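Local coordinates for glycosyl hydrolases family 31 family protein (Aspergillus niger, PDB 6DRU) that releases alpha-xylose from the non-reducing terminal glucose of xyloglucan oligosaccharides as a family 31 glycoside hydrolase, at residues Gln254-Leu268 against Gln565-Tyr577. Residues are numbered along the deposited sequence; the frame is centred on the assembly and turned at random.
With NAG (2-acetamido-2-deoxy-beta-D-glucopyranose), chain C; NAG (2-acetamido-2-deoxy-beta-D-glucopyranose), chain B; BMA (beta-D-mannopyranose), chain D; NAG (2-acetamido-2-deoxy-beta-D-glucopyranose), chain E.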
ATOM      1  N   GLN A 254     -32.824   2.739 -37.118  1.00 60.61           N
ATOM      2  CA  GLN A 254     -33.772   3.516 -36.331  1.00 59.63           C
ATOM      3  C   GLN A 254     -33.639   3.157 -34.857  1.00 64.78           C
ATOM      4  O   GLN A 254     -33.627   1.975 -34.498  1.00 74.13           O
ATOM      5  CB  GLN A 254     -35.202   3.263 -36.808  1.00 61.70           C
ATOM      6  CG  GLN A 254     -36.260   4.039 -36.044  1.00 61.09           C
ATOM      7  CD  GLN A 254     -36.135   5.536 -36.240  1.00 65.40           C
ATOM      8  OE1 GLN A 254     -35.869   6.010 -37.345  1.00 63.94           O
ATOM      9  NE2 GLN A 254     -36.323   6.291 -35.165  1.00 64.93           N
ATOM     10  N   SER A 255     -33.542   4.175 -34.008  1.00 66.02           N
ATOM     11  CA  SER A 255     -33.424   3.958 -32.574  1.00 58.82           C
ATOM     12  C   SER A 255     -33.841   5.226 -31.848  1.00 64.15           C
ATOM     13  O   SER A 255     -33.875   6.314 -32.432  1.00 70.27           O
ATOM     14  CB  SER A 255     -31.997   3.561 -32.179  1.00 56.02           C
ATOM     15  OG  SER A 255     -31.874   3.443 -30.773  1.00 56.89           O
ATOM     16  N   LYS A 256     -34.159   5.067 -30.568  1.00 59.10           N
ATOM     17  CA  LYS A 256     -34.458   6.188 -29.685  1.00 61.46           C
ATOM     18  C   LYS A 256     -34.525   5.660 -28.260  1.00 63.39           C
ATOM     19  O   LYS A 256     -34.446   4.454 -28.017  1.00 65.06           O
ATOM     20  CB  LYS A 256     -35.765   6.890 -30.058  1.00 55.75           C
ATOM     21  CG  LYS A 256     -37.016   6.149 -29.622  1.00 60.10           C
ATOM     22  CD  LYS A 256     -38.223   7.070 -29.642  1.00 62.17           C
ATOM     23  CE  LYS A 256     -39.406   6.448 -28.922  1.00 59.20           C
ATOM     24  NZ  LYS A 256     -40.509   7.430 -28.730  1.00 61.29           N
ATOM     25  N   LEU A 257     -34.680   6.584 -27.319  1.00 57.78           N
ATOM     26  CA  LEU A 257     -34.909   6.255 -25.917  1.00 57.99           C
ATOM     27  C   LEU A 257     -36.336   6.687 -25.585  1.00 61.22           C
ATOM     28  O   LEU A 257     -36.588   7.872 -25.350  1.00 67.77           O
ATOM     29  CB  LEU A 257     -33.881   6.938 -25.016  1.00 56.35           C
ATOM     30  CG  LEU A 257     -33.707   6.496 -23.555  1.00 53.09           C
ATOM     31  CD1 LEU A 257     -32.512   7.201 -22.939  1.00 54.95           C
ATOM     32  CD2 LEU A 257     -34.940   6.743 -22.694  1.00 44.31           C
ATOM     33  N   ARG A 258     -37.272   5.738 -25.568  1.00 64.27           N
ATOM     34  CA  ARG A 258     -37.046   4.334 -25.914  1.00 55.55           C
ATOM     35  C   ARG A 258     -38.368   3.721 -26.363  1.00 54.64           C
ATOM     36  O   ARG A 258     -39.437   4.216 -26.003  1.00 59.20           O
ATOM     37  CB  ARG A 258     -36.481   3.550 -24.722  1.00 60.14           C
ATOM     38  CG  ARG A 258     -37.368   3.543 -23.487  1.00 54.93           C
ATOM     39  CD  ARG A 258     -36.665   2.871 -22.318  1.00 50.36           C
ATOM     40  NE  ARG A 258     -37.502   2.815 -21.122  1.00 63.74           N
ATOM     41  CZ  ARG A 258     -38.289   1.790 -20.809  1.00 67.55           C
ATOM     42  NH1 ARG A 258     -38.352   0.729 -21.604  1.00 51.70           N
ATOM     43  NH2 ARG A 258     -39.016   1.823 -19.700  1.00 66.57           N
ATOM     44  N   TYR A 259     -38.307   2.649 -27.149  1.00 51.36           N
ATOM     45  CA  TYR A 259     -39.512   1.904 -27.493  1.00 55.82           C
ATOM     46  C   TYR A 259     -39.838   0.959 -26.344  1.00 58.46           C
ATOM     47  O   TYR A 259     -39.059   0.050 -26.034  1.00 61.03           O
ATOM     48  CB  TYR A 259     -39.326   1.157 -28.812  1.00 54.74           C
ATOM     49  CG  TYR A 259     -38.944   2.082 -29.947  1.00 61.32           C
ATOM     50  CD1 TYR A 259     -39.829   3.050 -30.402  1.00 58.81           C
ATOM     51  CD2 TYR A 259     -37.698   1.998 -30.553  1.00 70.97           C
ATOM     52  CE1 TYR A 259     -39.486   3.906 -31.430  1.00 60.11           C
ATOM     53  CE2 TYR A 259     -37.346   2.850 -31.583  1.00 63.46           C
ATOM     54  CZ  TYR A 259     -38.242   3.803 -32.016  1.00 61.58           C
ATOM     55  OH  TYR A 259     -37.896   4.650 -33.042  1.00 74.83           O
ATOM     56  N   GLU A 260     -40.996   1.172 -25.719  1.00 53.49           N
ATOM     57  CA  GLU A 260     -41.235   0.689 -24.365  1.00 51.60           C
ATOM     58  C   GLU A 260     -41.915  -0.674 -24.303  1.00 60.85           C
ATOM     59  O   GLU A 260     -41.628  -1.451 -23.385  1.00 66.54           O
ATOM     60  CB  GLU A 260     -42.062   1.727 -23.600  1.00 54.14           C
ATOM     61  CG  GLU A 260     -42.080   1.545 -22.098  1.00 59.85           C
ATOM     62  CD  GLU A 260     -43.334   0.855 -21.620  1.00 73.79           C
ATOM     63  OE1 GLU A 260     -44.116   0.394 -22.477  1.00 72.29           O
ATOM     64  OE2 GLU A 260     -43.539   0.770 -20.391  1.00 88.27           O
ATOM     65  N   ASN A 261     -42.809  -0.993 -25.236  1.00 59.96           N
ATOM     66  CA  ASN A 261     -43.491  -2.282 -25.224  1.00 60.03           C
ATOM     67  C   ASN A 261     -43.500  -2.868 -26.633  1.00 66.15           C
ATOM     68  O   ASN A 261     -43.059  -2.237 -27.598  1.00 65.27           O
ATOM     69  CB  ASN A 261     -44.913  -2.163 -24.653  1.00 64.82           C
ATOM     70  CG  ASN A 261     -45.860  -1.397 -25.565  1.00 67.15           C
ATOM     71  OD1 ASN A 261     -46.219  -1.865 -26.645  1.00 71.37           O
ATOM     72  ND2 ASN A 261     -46.287  -0.220 -25.118  1.00 64.17           N
ATOM     73  N   GLN A 262     -44.017  -4.096 -26.742  1.00 64.37           N
ATOM     74  CA  GLN A 262     -43.978  -4.815 -28.010  1.00 57.80           C
ATOM     75  C   GLN A 262     -44.867  -4.156 -29.057  1.00 69.99           C
ATOM     76  O   GLN A 262     -44.494  -4.074 -30.234  1.00 72.36           O
ATOM     77  CB  GLN A 262     -44.386  -6.272 -27.802  1.00 59.54           C
ATOM     78  CG  GLN A 262     -44.553  -7.052 -29.097  1.00 61.44           C
ATOM     79  CD  GLN A 262     -44.819  -8.526 -28.866  1.00 68.46           C
ATOM     80  OE1 GLN A 262     -44.600  -9.046 -27.772  1.00 58.29           O
ATOM     81  NE2 GLN A 262     -45.298  -9.208 -29.900  1.00 78.71           N
ATOM     82  N   THR A 263     -46.049  -3.687 -28.653  1.00 64.90           N
ATOM     83  CA  THR A 263     -46.980  -3.124 -29.624  1.00 64.51           C
ATOM     84  C   THR A 263     -46.464  -1.813 -30.205  1.00 62.79           C
ATOM     85  O   THR A 263     -46.707  -1.524 -31.382  1.00 62.48           O
ATOM     86  CB  THR A 263     -48.350  -2.925 -28.967  1.00 59.12           C
ATOM     87  OG1 THR A 263     -48.993  -4.196 -28.807  1.00 67.78           O
ATOM     88  CG2 THR A 263     -49.240  -2.007 -29.797  1.00 60.45           C
ATOM     89  N   GLU A 264     -45.702  -1.042 -29.428  1.00 61.01           N
ATOM     90  CA  GLU A 264     -45.099   0.171 -29.974  1.00 55.09           C
ATOM     91  C   GLU A 264     -44.075  -0.162 -31.053  1.00 65.01           C
ATOM     92  O   GLU A 264     -43.968   0.551 -32.059  1.00 67.07           O
ATOM     93  CB  GLU A 264     -44.455   0.989 -28.856  1.00 56.02           C
ATOM     94  CG  GLU A 264     -43.747   2.242 -29.339  1.00 62.81           C
ATOM     95  CD  GLU A 264     -43.217   3.092 -28.202  1.00 79.64           C
ATOM     96  OE1 GLU A 264     -43.644   2.877 -27.047  1.00 65.29           O
ATOM     97  OE2 GLU A 264     -42.385   3.986 -28.468  1.00 76.89           O
ATOM     98  N   VAL A 265     -43.317  -1.245 -30.865  1.00 61.85           N
ATOM     99  CA  VAL A 265     -42.349  -1.659 -31.875  1.00 55.08           C
ATOM    100  C   VAL A 265     -43.061  -2.172 -33.120  1.00 57.99           C
ATOM    101  O   VAL A 265     -42.623  -1.926 -34.249  1.00 62.74           O
ATOM    102  CB  VAL A 265     -41.389  -2.711 -31.290  1.00 54.11           C
ATOM    103  CG1 VAL A 265     -40.497  -3.287 -32.375  1.00 43.70           C
ATOM    104  CG2 VAL A 265     -40.550  -2.093 -30.185  1.00 50.60           C
ATOM    105  N   GLU A 266     -44.171  -2.890 -32.940  1.00 62.08           N
ATOM    106  CA  GLU A 266     -44.892  -3.410 -34.096  1.00 62.05           C
ATOM    107  C   GLU A 266     -45.564  -2.292 -34.888  1.00 66.20           C
ATOM    108  O   GLU A 266     -45.633  -2.356 -36.120  1.00 72.06           O
ATOM    109  CB  GLU A 266     -45.916  -4.454 -33.655  1.00 63.36           C
ATOM    110  CG  GLU A 266     -45.298  -5.780 -33.239  1.00 64.59           C
ATOM    111  CD  GLU A 266     -46.313  -6.752 -32.672  1.00 83.53           C
ATOM    112  OE1 GLU A 266     -47.337  -6.296 -32.121  1.00 90.97           O
ATOM    113  OE2 GLU A 266     -46.090  -7.977 -32.787  1.00 86.30           O
ATOM    114  N   LEU A 267     -46.057  -1.251 -34.206  1.00 68.31           N
ATOM    115  CA  LEU A 267     -46.634  -0.122 -34.931  1.00 60.91           C
ATOM    116  C   LEU A 267     -45.560   0.698 -35.630  1.00 68.59           C
ATOM    117  O   LEU A 267     -45.836   1.330 -36.656  1.00 76.41           O
ATOM    118  CB  LEU A 267     -47.447   0.766 -33.987  1.00 57.42           C
ATOM    119  CG  LEU A 267     -48.633   0.117 -33.270  1.00 71.78           C
ATOM    120  CD1 LEU A 267     -49.316   1.115 -32.345  1.00 62.46           C
ATOM    121  CD2 LEU A 267     -49.619  -0.470 -34.270  1.00 76.10           C
ATOM    122  N   LEU A 268     -44.339   0.702 -35.095  1.00 67.41           N
ATOM    123  CA  LEU A 268     -43.238   1.393 -35.760  1.00 65.94           C
ATOM    124  C   LEU A 268     -42.913   0.740 -37.099  1.00 67.88           C
ATOM    125  O   LEU A 268     -42.723   1.427 -38.109  1.00 69.14           O
ATOM    126  CB  LEU A 268     -42.015   1.411 -34.847  1.00 54.71           C
ATOM    127  CG  LEU A 268     -40.737   2.063 -35.370  1.00 61.07           C
ATOM    128  CD1 LEU A 268     -40.947   3.546 -35.613  1.00 60.87           C
ATOM    129  CD2 LEU A 268     -39.635   1.844 -34.358  1.00 56.27           C
ATOM    130  N   GLN A 565     -46.960  14.539 -27.236  1.00 84.44           N
ATOM    131  CA  GLN A 565     -46.455  13.189 -27.030  1.00 70.53           C
ATOM    132  C   GLN A 565     -47.577  12.177 -27.202  1.00 71.21           C
ATOM    133  O   GLN A 565     -48.691  12.381 -26.711  1.00 76.37           O
ATOM    134  CB  GLN A 565     -45.840  13.054 -25.636  1.00 63.61           C
ATOM    135  CG  GLN A 565     -44.818  11.949 -25.499  1.00 69.82           C
ATOM    136  CD  GLN A 565     -44.181  11.936 -24.126  1.00 69.32           C
ATOM    137  OE1 GLN A 565     -43.870  12.987 -23.566  1.00 74.38           O
ATOM    138  NE2 GLN A 565     -43.983  10.744 -23.575  1.00 88.78           N
ATOM    139  N   ASP A 566     -47.274  11.078 -27.900  1.00 65.78           N
ATOM    140  CA  ASP A 566     -48.237  10.010 -28.143  1.00 72.24           C
ATOM    141  C   ASP A 566     -47.624   8.637 -27.881  1.00 77.50           C
ATOM    142  O   ASP A 566     -48.061   7.634 -28.452  1.00 67.21           O
ATOM    143  CB  ASP A 566     -48.785  10.083 -29.568  1.00 69.09           C
ATOM    144  CG  ASP A 566     -47.689  10.060 -30.621  1.00 93.60           C
ATOM    145  OD1 ASP A 566     -46.497  10.105 -30.249  1.00 98.64           O
ATOM    146  OD2 ASP A 566     -48.022   9.994 -31.824  1.00110.55           O
ATOM    147  N   ALA A 567     -46.614   8.575 -27.019  1.00 71.56           N
ATOM    148  CA  ALA A 567     -45.961   7.316 -26.686  1.00 65.71           C
ATOM    149  C   ALA A 567     -45.317   7.457 -25.312  1.00 72.91           C
ATOM    150  O   ALA A 567     -45.552   8.434 -24.593  1.00 69.23           O
ATOM    151  CB  ALA A 567     -44.941   6.929 -27.762  1.00 57.32           C
ATOM    152  N   TYR A 568     -44.507   6.462 -24.941  1.00 68.02           N
ATOM    153  CA  TYR A 568     -43.821   6.496 -23.654  1.00 66.33           C
ATOM    154  C   TYR A 568     -42.826   7.650 -23.589  1.00 65.76           C
ATOM    155  O   TYR A 568     -42.663   8.281 -22.538  1.00 67.28           O
ATOM    156  CB  TYR A 568     -43.123   5.156 -23.411  1.00 67.76           C
ATOM    157  CG  TYR A 568     -42.468   5.019 -22.056  1.00 69.41           C
ATOM    158  CD1 TYR A 568     -41.086   5.058 -21.927  1.00 68.81           C
ATOM    159  CD2 TYR A 568     -43.230   4.848 -20.907  1.00 63.56           C
ATOM    160  CE1 TYR A 568     -40.479   4.931 -20.694  1.00 72.85           C
ATOM    161  CE2 TYR A 568     -42.630   4.719 -19.667  1.00 72.69           C
ATOM    162  CZ  TYR A 568     -41.255   4.763 -19.567  1.00 78.05           C
ATOM    163  OH  TYR A 568     -40.649   4.637 -18.339  1.00 75.44           O
ATOM    164  N   THR A 569     -42.151   7.938 -24.701  1.00 72.51           N
ATOM    165  CA  THR A 569     -41.203   9.040 -24.802  1.00 70.83           C
ATOM    166  C   THR A 569     -41.499   9.832 -26.070  1.00 64.37           C
ATOM    167  O   THR A 569     -42.285   9.408 -26.921  1.00 66.45           O
ATOM    168  CB  THR A 569     -39.748   8.545 -24.819  1.00 67.03           C
ATOM    169  OG1 THR A 569     -39.577   7.588 -25.872  1.00 70.70           O
ATOM    170  CG2 THR A 569     -39.392   7.895 -23.494  1.00 50.85           C
ATOM    171  N   CYS A 570     -40.858  10.991 -26.196  1.00 67.88           N
ATOM    172  CA  CYS A 570     -40.992  11.779 -27.414  1.00 63.91           C
ATOM    173  C   CYS A 570     -40.386  11.037 -28.603  1.00 65.09           C
ATOM    174  O   CYS A 570     -39.495  10.197 -28.454  1.00 76.26           O
ATOM    175  CB  CYS A 570     -40.326  13.146 -27.251  1.00 62.75           C
ATOM    176  SG  CYS A 570     -41.120  14.238 -26.036  1.00 98.55           S
ATOM    177  N   ALA A 571     -40.886  11.355 -29.793  1.00 69.38           N
ATOM    178  CA  ALA A 571     -40.566  10.594 -30.990  1.00 67.04           C
ATOM    179  C   ALA A 571     -39.228  11.022 -31.593  1.00 67.21           C
ATOM    180  O   ALA A 571     -38.687  12.091 -31.295  1.00 60.49           O
ATOM    181  CB  ALA A 571     -41.674  10.744 -32.032  1.00 66.79           C
ATOM    182  N   ASN A 572     -38.698  10.149 -32.463  1.00 66.72           N
ATOM    183  CA  ASN A 572     -37.449  10.408 -33.174  1.00 66.60           C
ATOM    184  C   ASN A 572     -37.474   9.775 -34.562  1.00 65.83           C
ATOM    185  O   ASN A 572     -36.434   9.340 -35.069  1.00 65.55           O
ATOM    186  CB  ASN A 572     -36.247   9.890 -32.362  1.00 66.65           C
ATOM    187  CG  ASN A 572     -34.908  10.333 -32.934  1.00 69.87           C
ATOM    188  OD1 ASN A 572     -34.610  11.525 -33.000  1.00 69.67           O
ATOM    189  ND2 ASN A 572     -34.095   9.369 -33.348  1.00 61.54           N
ATOM    190  N   GLU A 573     -38.644   9.715 -35.182  1.00 73.47           N
ATOM    191  CA  GLU A 573     -38.843   9.071 -36.469  1.00 70.76           C
ATOM    192  C   GLU A 573     -38.676  10.080 -37.597  1.00 67.54           C
ATOM    193  O   GLU A 573     -38.793  11.290 -37.384  1.00 65.80           O
ATOM    194  CB  GLU A 573     -40.234   8.437 -36.524  1.00 69.90           C
ATOM    195  CG  GLU A 573     -40.407   7.196 -35.646  1.00 68.24           C
ATOM    196  CD  GLU A 573     -40.379   7.509 -34.157  1.00 75.49           C
ATOM    197  OE1 GLU A 573     -39.357   7.213 -33.503  1.00 72.46           O
ATOM    198  OE2 GLU A 573     -41.373   8.066 -33.644  1.00 81.19           O
ATOM    199  N   PRO A 574     -38.387   9.615 -38.819  1.00 63.37           N
ATOM    200  CA  PRO A 574     -38.166  10.557 -39.930  1.00 68.06           C
ATOM    201  C   PRO A 574     -39.366  11.441 -40.244  1.00 69.68           C
ATOM    202  O   PRO A 574     -39.200  12.438 -40.959  1.00 75.97           O
ATOM    203  CB  PRO A 574     -37.826   9.638 -41.114  1.00 53.42           C
ATOM    204  CG  PRO A 574     -38.288   8.279 -40.708  1.00 55.47           C
ATOM    205  CD  PRO A 574     -38.137   8.222 -39.226  1.00 60.77           C
ATOM    206  N   TRP A 575     -40.553  11.118 -39.736  1.00 60.04           N
ATOM    207  CA  TRP A 575     -41.742  11.935 -39.929  1.00 55.44           C
ATOM    208  C   TRP A 575     -42.106  12.747 -38.693  1.00 57.41           C
ATOM    209  O   TRP A 575     -43.195  13.325 -38.643  1.00 67.75           O
ATOM    210  CB  TRP A 575     -42.923  11.051 -40.331  1.00 45.22           C
ATOM    211  CG  TRP A 575     -43.084   9.870 -39.439  1.00 57.55           C
ATOM    212  CD1 TRP A 575     -43.746   9.827 -38.247  1.00 62.43           C
ATOM    213  CD2 TRP A 575     -42.576   8.551 -39.664  1.00 66.39           C
ATOM    214  NE1 TRP A 575     -43.676   8.563 -37.714  1.00 62.76           N
ATOM    215  CE2 TRP A 575     -42.965   7.759 -38.566  1.00 63.76           C
ATOM    216  CE3 TRP A 575     -41.828   7.962 -40.689  1.00 60.69           C
ATOM    217  CZ2 TRP A 575     -42.633   6.411 -38.463  1.00 60.25           C
ATOM    218  CZ3 TRP A 575     -41.500   6.622 -40.586  1.00 64.83           C
ATOM    219  CH2 TRP A 575     -41.902   5.860 -39.480  1.00 62.80           C
ATOM    220  N   SER A 576     -41.227  12.802 -37.695  1.00 62.01           N
ATOM    221  CA  SER A 576     -41.529  13.438 -36.422  1.00 64.55           C
ATOM    222  C   SER A 576     -40.913  14.823 -36.282  1.00 60.79           C
ATOM    223  O   SER A 576     -40.938  15.391 -35.185  1.00 68.35           O
ATOM    224  CB  SER A 576     -41.067  12.542 -35.269  1.00 63.80           C
ATOM    225  OG  SER A 576     -41.625  11.243 -35.377  1.00 60.29           O
ATOM    226  N   TYR A 577     -40.367  15.385 -37.359  1.00 59.57           N
ATOM    227  CA  TYR A 577     -39.638  16.648 -37.291  1.00 67.29           C
ATOM    228  C   TYR A 577     -40.266  17.717 -38.177  1.00 71.55           C
ATOM    229  O   TYR A 577     -39.569  18.593 -38.692  1.00 69.11           O
ATOM    230  CB  TYR A 577     -38.170  16.438 -37.661  1.00 63.54           C
ATOM    231  CG  TYR A 577     -37.403  15.660 -36.620  1.00 66.35           C
ATOM    232  CD1 TYR A 577     -37.437  14.271 -36.597  1.00 68.01           C
ATOM    233  CD2 TYR A 577     -36.654  16.314 -35.652  1.00 64.08           C
ATOM    234  CE1 TYR A 577     -36.743  13.557 -35.643  1.00 71.05           C
ATOM    235  CE2 TYR A 577     -35.955  15.608 -34.695  1.00 67.92           C
ATOM    236  CZ  TYR A 577     -36.003  14.230 -34.694  1.00 71.09           C
ATOM    237  OH  TYR A 577     -35.309  13.523 -33.742  1.00 76.90           O
TER
HETATM  238  C1  NAG C   1     -47.563   0.277 -25.664  1.00 73.01           C
HETATM  239  C2  NAG C   1     -48.443   0.932 -24.620  1.00 70.12           C
HETATM  240  C3  NAG C   1     -49.575   1.684 -25.216  1.00 70.11           C
HETATM  241  C4  NAG C   1     -49.069   2.624 -26.286  1.00 70.68           C
HETATM  242  C5  NAG C   1     -48.251   1.849 -27.295  1.00 65.64           C
HETATM  243  C6  NAG C   1     -47.695   2.788 -28.341  1.00 69.08           C
HETATM  244  C7  NAG C   1     -48.368  -0.176 -22.440  1.00 68.97           C
HETATM  245  C8  NAG C   1     -47.257   0.762 -22.043  1.00 60.73           C
HETATM  246  N2  NAG C   1     -48.935  -0.063 -23.732  1.00 72.51           N
HETATM  247  O3  NAG C   1     -50.262   2.384 -24.206  1.00 71.06           O
HETATM  248  O4  NAG C   1     -50.166   3.235 -26.922  1.00 69.09           O
HETATM  249  O5  NAG C   1     -47.182   1.225 -26.630  1.00 72.57           O
HETATM  250  O6  NAG C   1     -46.984   3.825 -27.701  1.00 78.42           O
HETATM  251  O7  NAG C   1     -48.765  -1.016 -21.658  1.00 82.98           O
HETATM  252  C1  NAG B   2     -50.301   4.633 -26.701  1.00 66.05           C
HETATM  253  C2  NAG B   2     -51.506   5.172 -27.442  1.00 73.92           C
HETATM  254  C3  NAG B   2     -51.516   6.654 -27.553  1.00 73.70           C
HETATM  255  C4  NAG B   2     -51.129   7.326 -26.250  1.00 80.58           C
HETATM  256  C5  NAG B   2     -49.861   6.708 -25.704  1.00 72.55           C
HETATM  257  C6  NAG B   2     -49.473   7.347 -24.388  1.00 73.38           C
HETATM  258  C7  NAG B   2     -52.331   3.463 -29.008  1.00 60.42           C
HETATM  259  C8  NAG B   2     -52.340   2.847 -30.389  1.00 49.65           C
HETATM  260  N2  NAG B   2     -51.520   4.596 -28.741  1.00 58.52           N
HETATM  261  O3  NAG B   2     -52.795   7.066 -27.980  1.00 74.63           O
HETATM  262  O4  NAG B   2     -50.924   8.701 -26.477  1.00 75.71           O
HETATM  263  O5  NAG B   2     -50.096   5.339 -25.506  1.00 67.87           O
HETATM  264  O6  NAG B   2     -50.329   6.876 -23.373  1.00 84.22           O
HETATM  265  O7  NAG B   2     -53.015   2.989 -28.123  1.00 76.76           O
HETATM  266  C1  BMA D   3     -52.056   9.318 -25.865  1.00 74.24           C
HETATM  267  C2  BMA D   3     -51.418  10.711 -25.920  1.00 74.57           C
HETATM  268  C3  BMA D   3     -52.311  11.699 -25.173  1.00 74.81           C
HETATM  269  C4  BMA D   3     -53.767  11.609 -25.657  1.00 74.66           C
HETATM  270  C5  BMA D   3     -54.264  10.157 -25.581  1.00 80.23           C
HETATM  271  C6  BMA D   3     -55.665   9.977 -26.135  1.00 82.07           C
HETATM  272  O2  BMA D   3     -51.344  11.158 -27.265  1.00 66.48           O
HETATM  273  O3  BMA D   3     -51.832  13.034 -25.295  1.00 75.41           O
HETATM  274  O4  BMA D   3     -54.593  12.432 -24.849  1.00 77.27           O
HETATM  275  O5  BMA D   3     -53.379   9.334 -26.352  1.00 83.78           O
HETATM  276  O6  BMA D   3     -55.590   9.972 -27.556  1.00 91.65           O
HETATM  277  C1  NAG E   2     -40.946   0.039 -15.034  1.00 66.93           C
HETATM  278  C2  NAG E   2     -42.015  -1.021 -15.189  1.00 69.58           C
HETATM  279  C3  NAG E   2     -42.845  -0.800 -16.398  1.00 75.09           C
HETATM  280  C4  NAG E   2     -43.369   0.619 -16.415  1.00 69.88           C
HETATM  281  C5  NAG E   2     -42.190   1.563 -16.347  1.00 77.19           C
HETATM  282  C6  NAG E   2     -42.658   3.002 -16.384  1.00 78.22           C
HETATM  283  C7  NAG E   2     -41.397  -3.175 -14.149  1.00 66.43           C
HETATM  284  C8  NAG E   2     -40.749  -4.538 -14.263  1.00 62.87           C
HETATM  285  N2  NAG E   2     -41.409  -2.304 -15.270  1.00 73.38           N
HETATM  286  O3  NAG E   2     -43.880  -1.755 -16.424  1.00 72.76           O
HETATM  287  O4  NAG E   2     -44.108   0.851 -17.590  1.00 70.08           O
HETATM  288  O5  NAG E   2     -41.502   1.325 -15.143  1.00 74.30           O
HETATM  289  O6  NAG E   2     -41.885   3.769 -15.488  1.00 88.55           O
HETATM  290  O7  NAG E   2     -41.907  -2.828 -13.102  1.00 61.32           O
HETATM  291  O   HOH W   1     -41.770   5.870 -26.769  1.00 59.27           O
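K256 reaches into the loop 565-577 with its chain extended. Its NZ donates to the backbone O of C570 (3.0 Å), from above the carbonyl plane. A water accepts from NZ and T569 N and donates to R258 O and E264 OE2. Beside it, R258 N donates to T569 OG1 (3.0 Å).

The tight part lies around Y259 and E573. Y259 OH donates to E573 OE1 (3.0 Å), and N572 N grips the same oxygen from the opposite face of the carboxylate. The Y259 ring is sandwiched between L268 CD2 and K256 CG. Q254 NE2 donates nearly straight (167°) to N572 O and also to Y259 OH, while its OE1 hydrogen-bonds Y252. N572 ND2 returns a bond to S255 O (3.2 Å) and has a second partner in T556.

The glycan side is more open: A567 and Y568 are partly exposed. E260 points CG away from its backbone N (chi1 -165°), over the face of the Y568 ring, 3.6 Å from its centroid, a CH-pi contact. Y568 OH accepts a weak hydrogen bond from O6 of NAG (chain E). N261 carries a glycan on ND2, and its OD1 caps helix 262-274.

The contact joins two TIM-barrel loops. One leads from strand 252-254 into helix 262-274 and carries L257 of the xylose pocket. The other, tied by the C562-C570 disulfide, runs from strand 554-555, parallel neighbour of 252-254, toward helix 582-594.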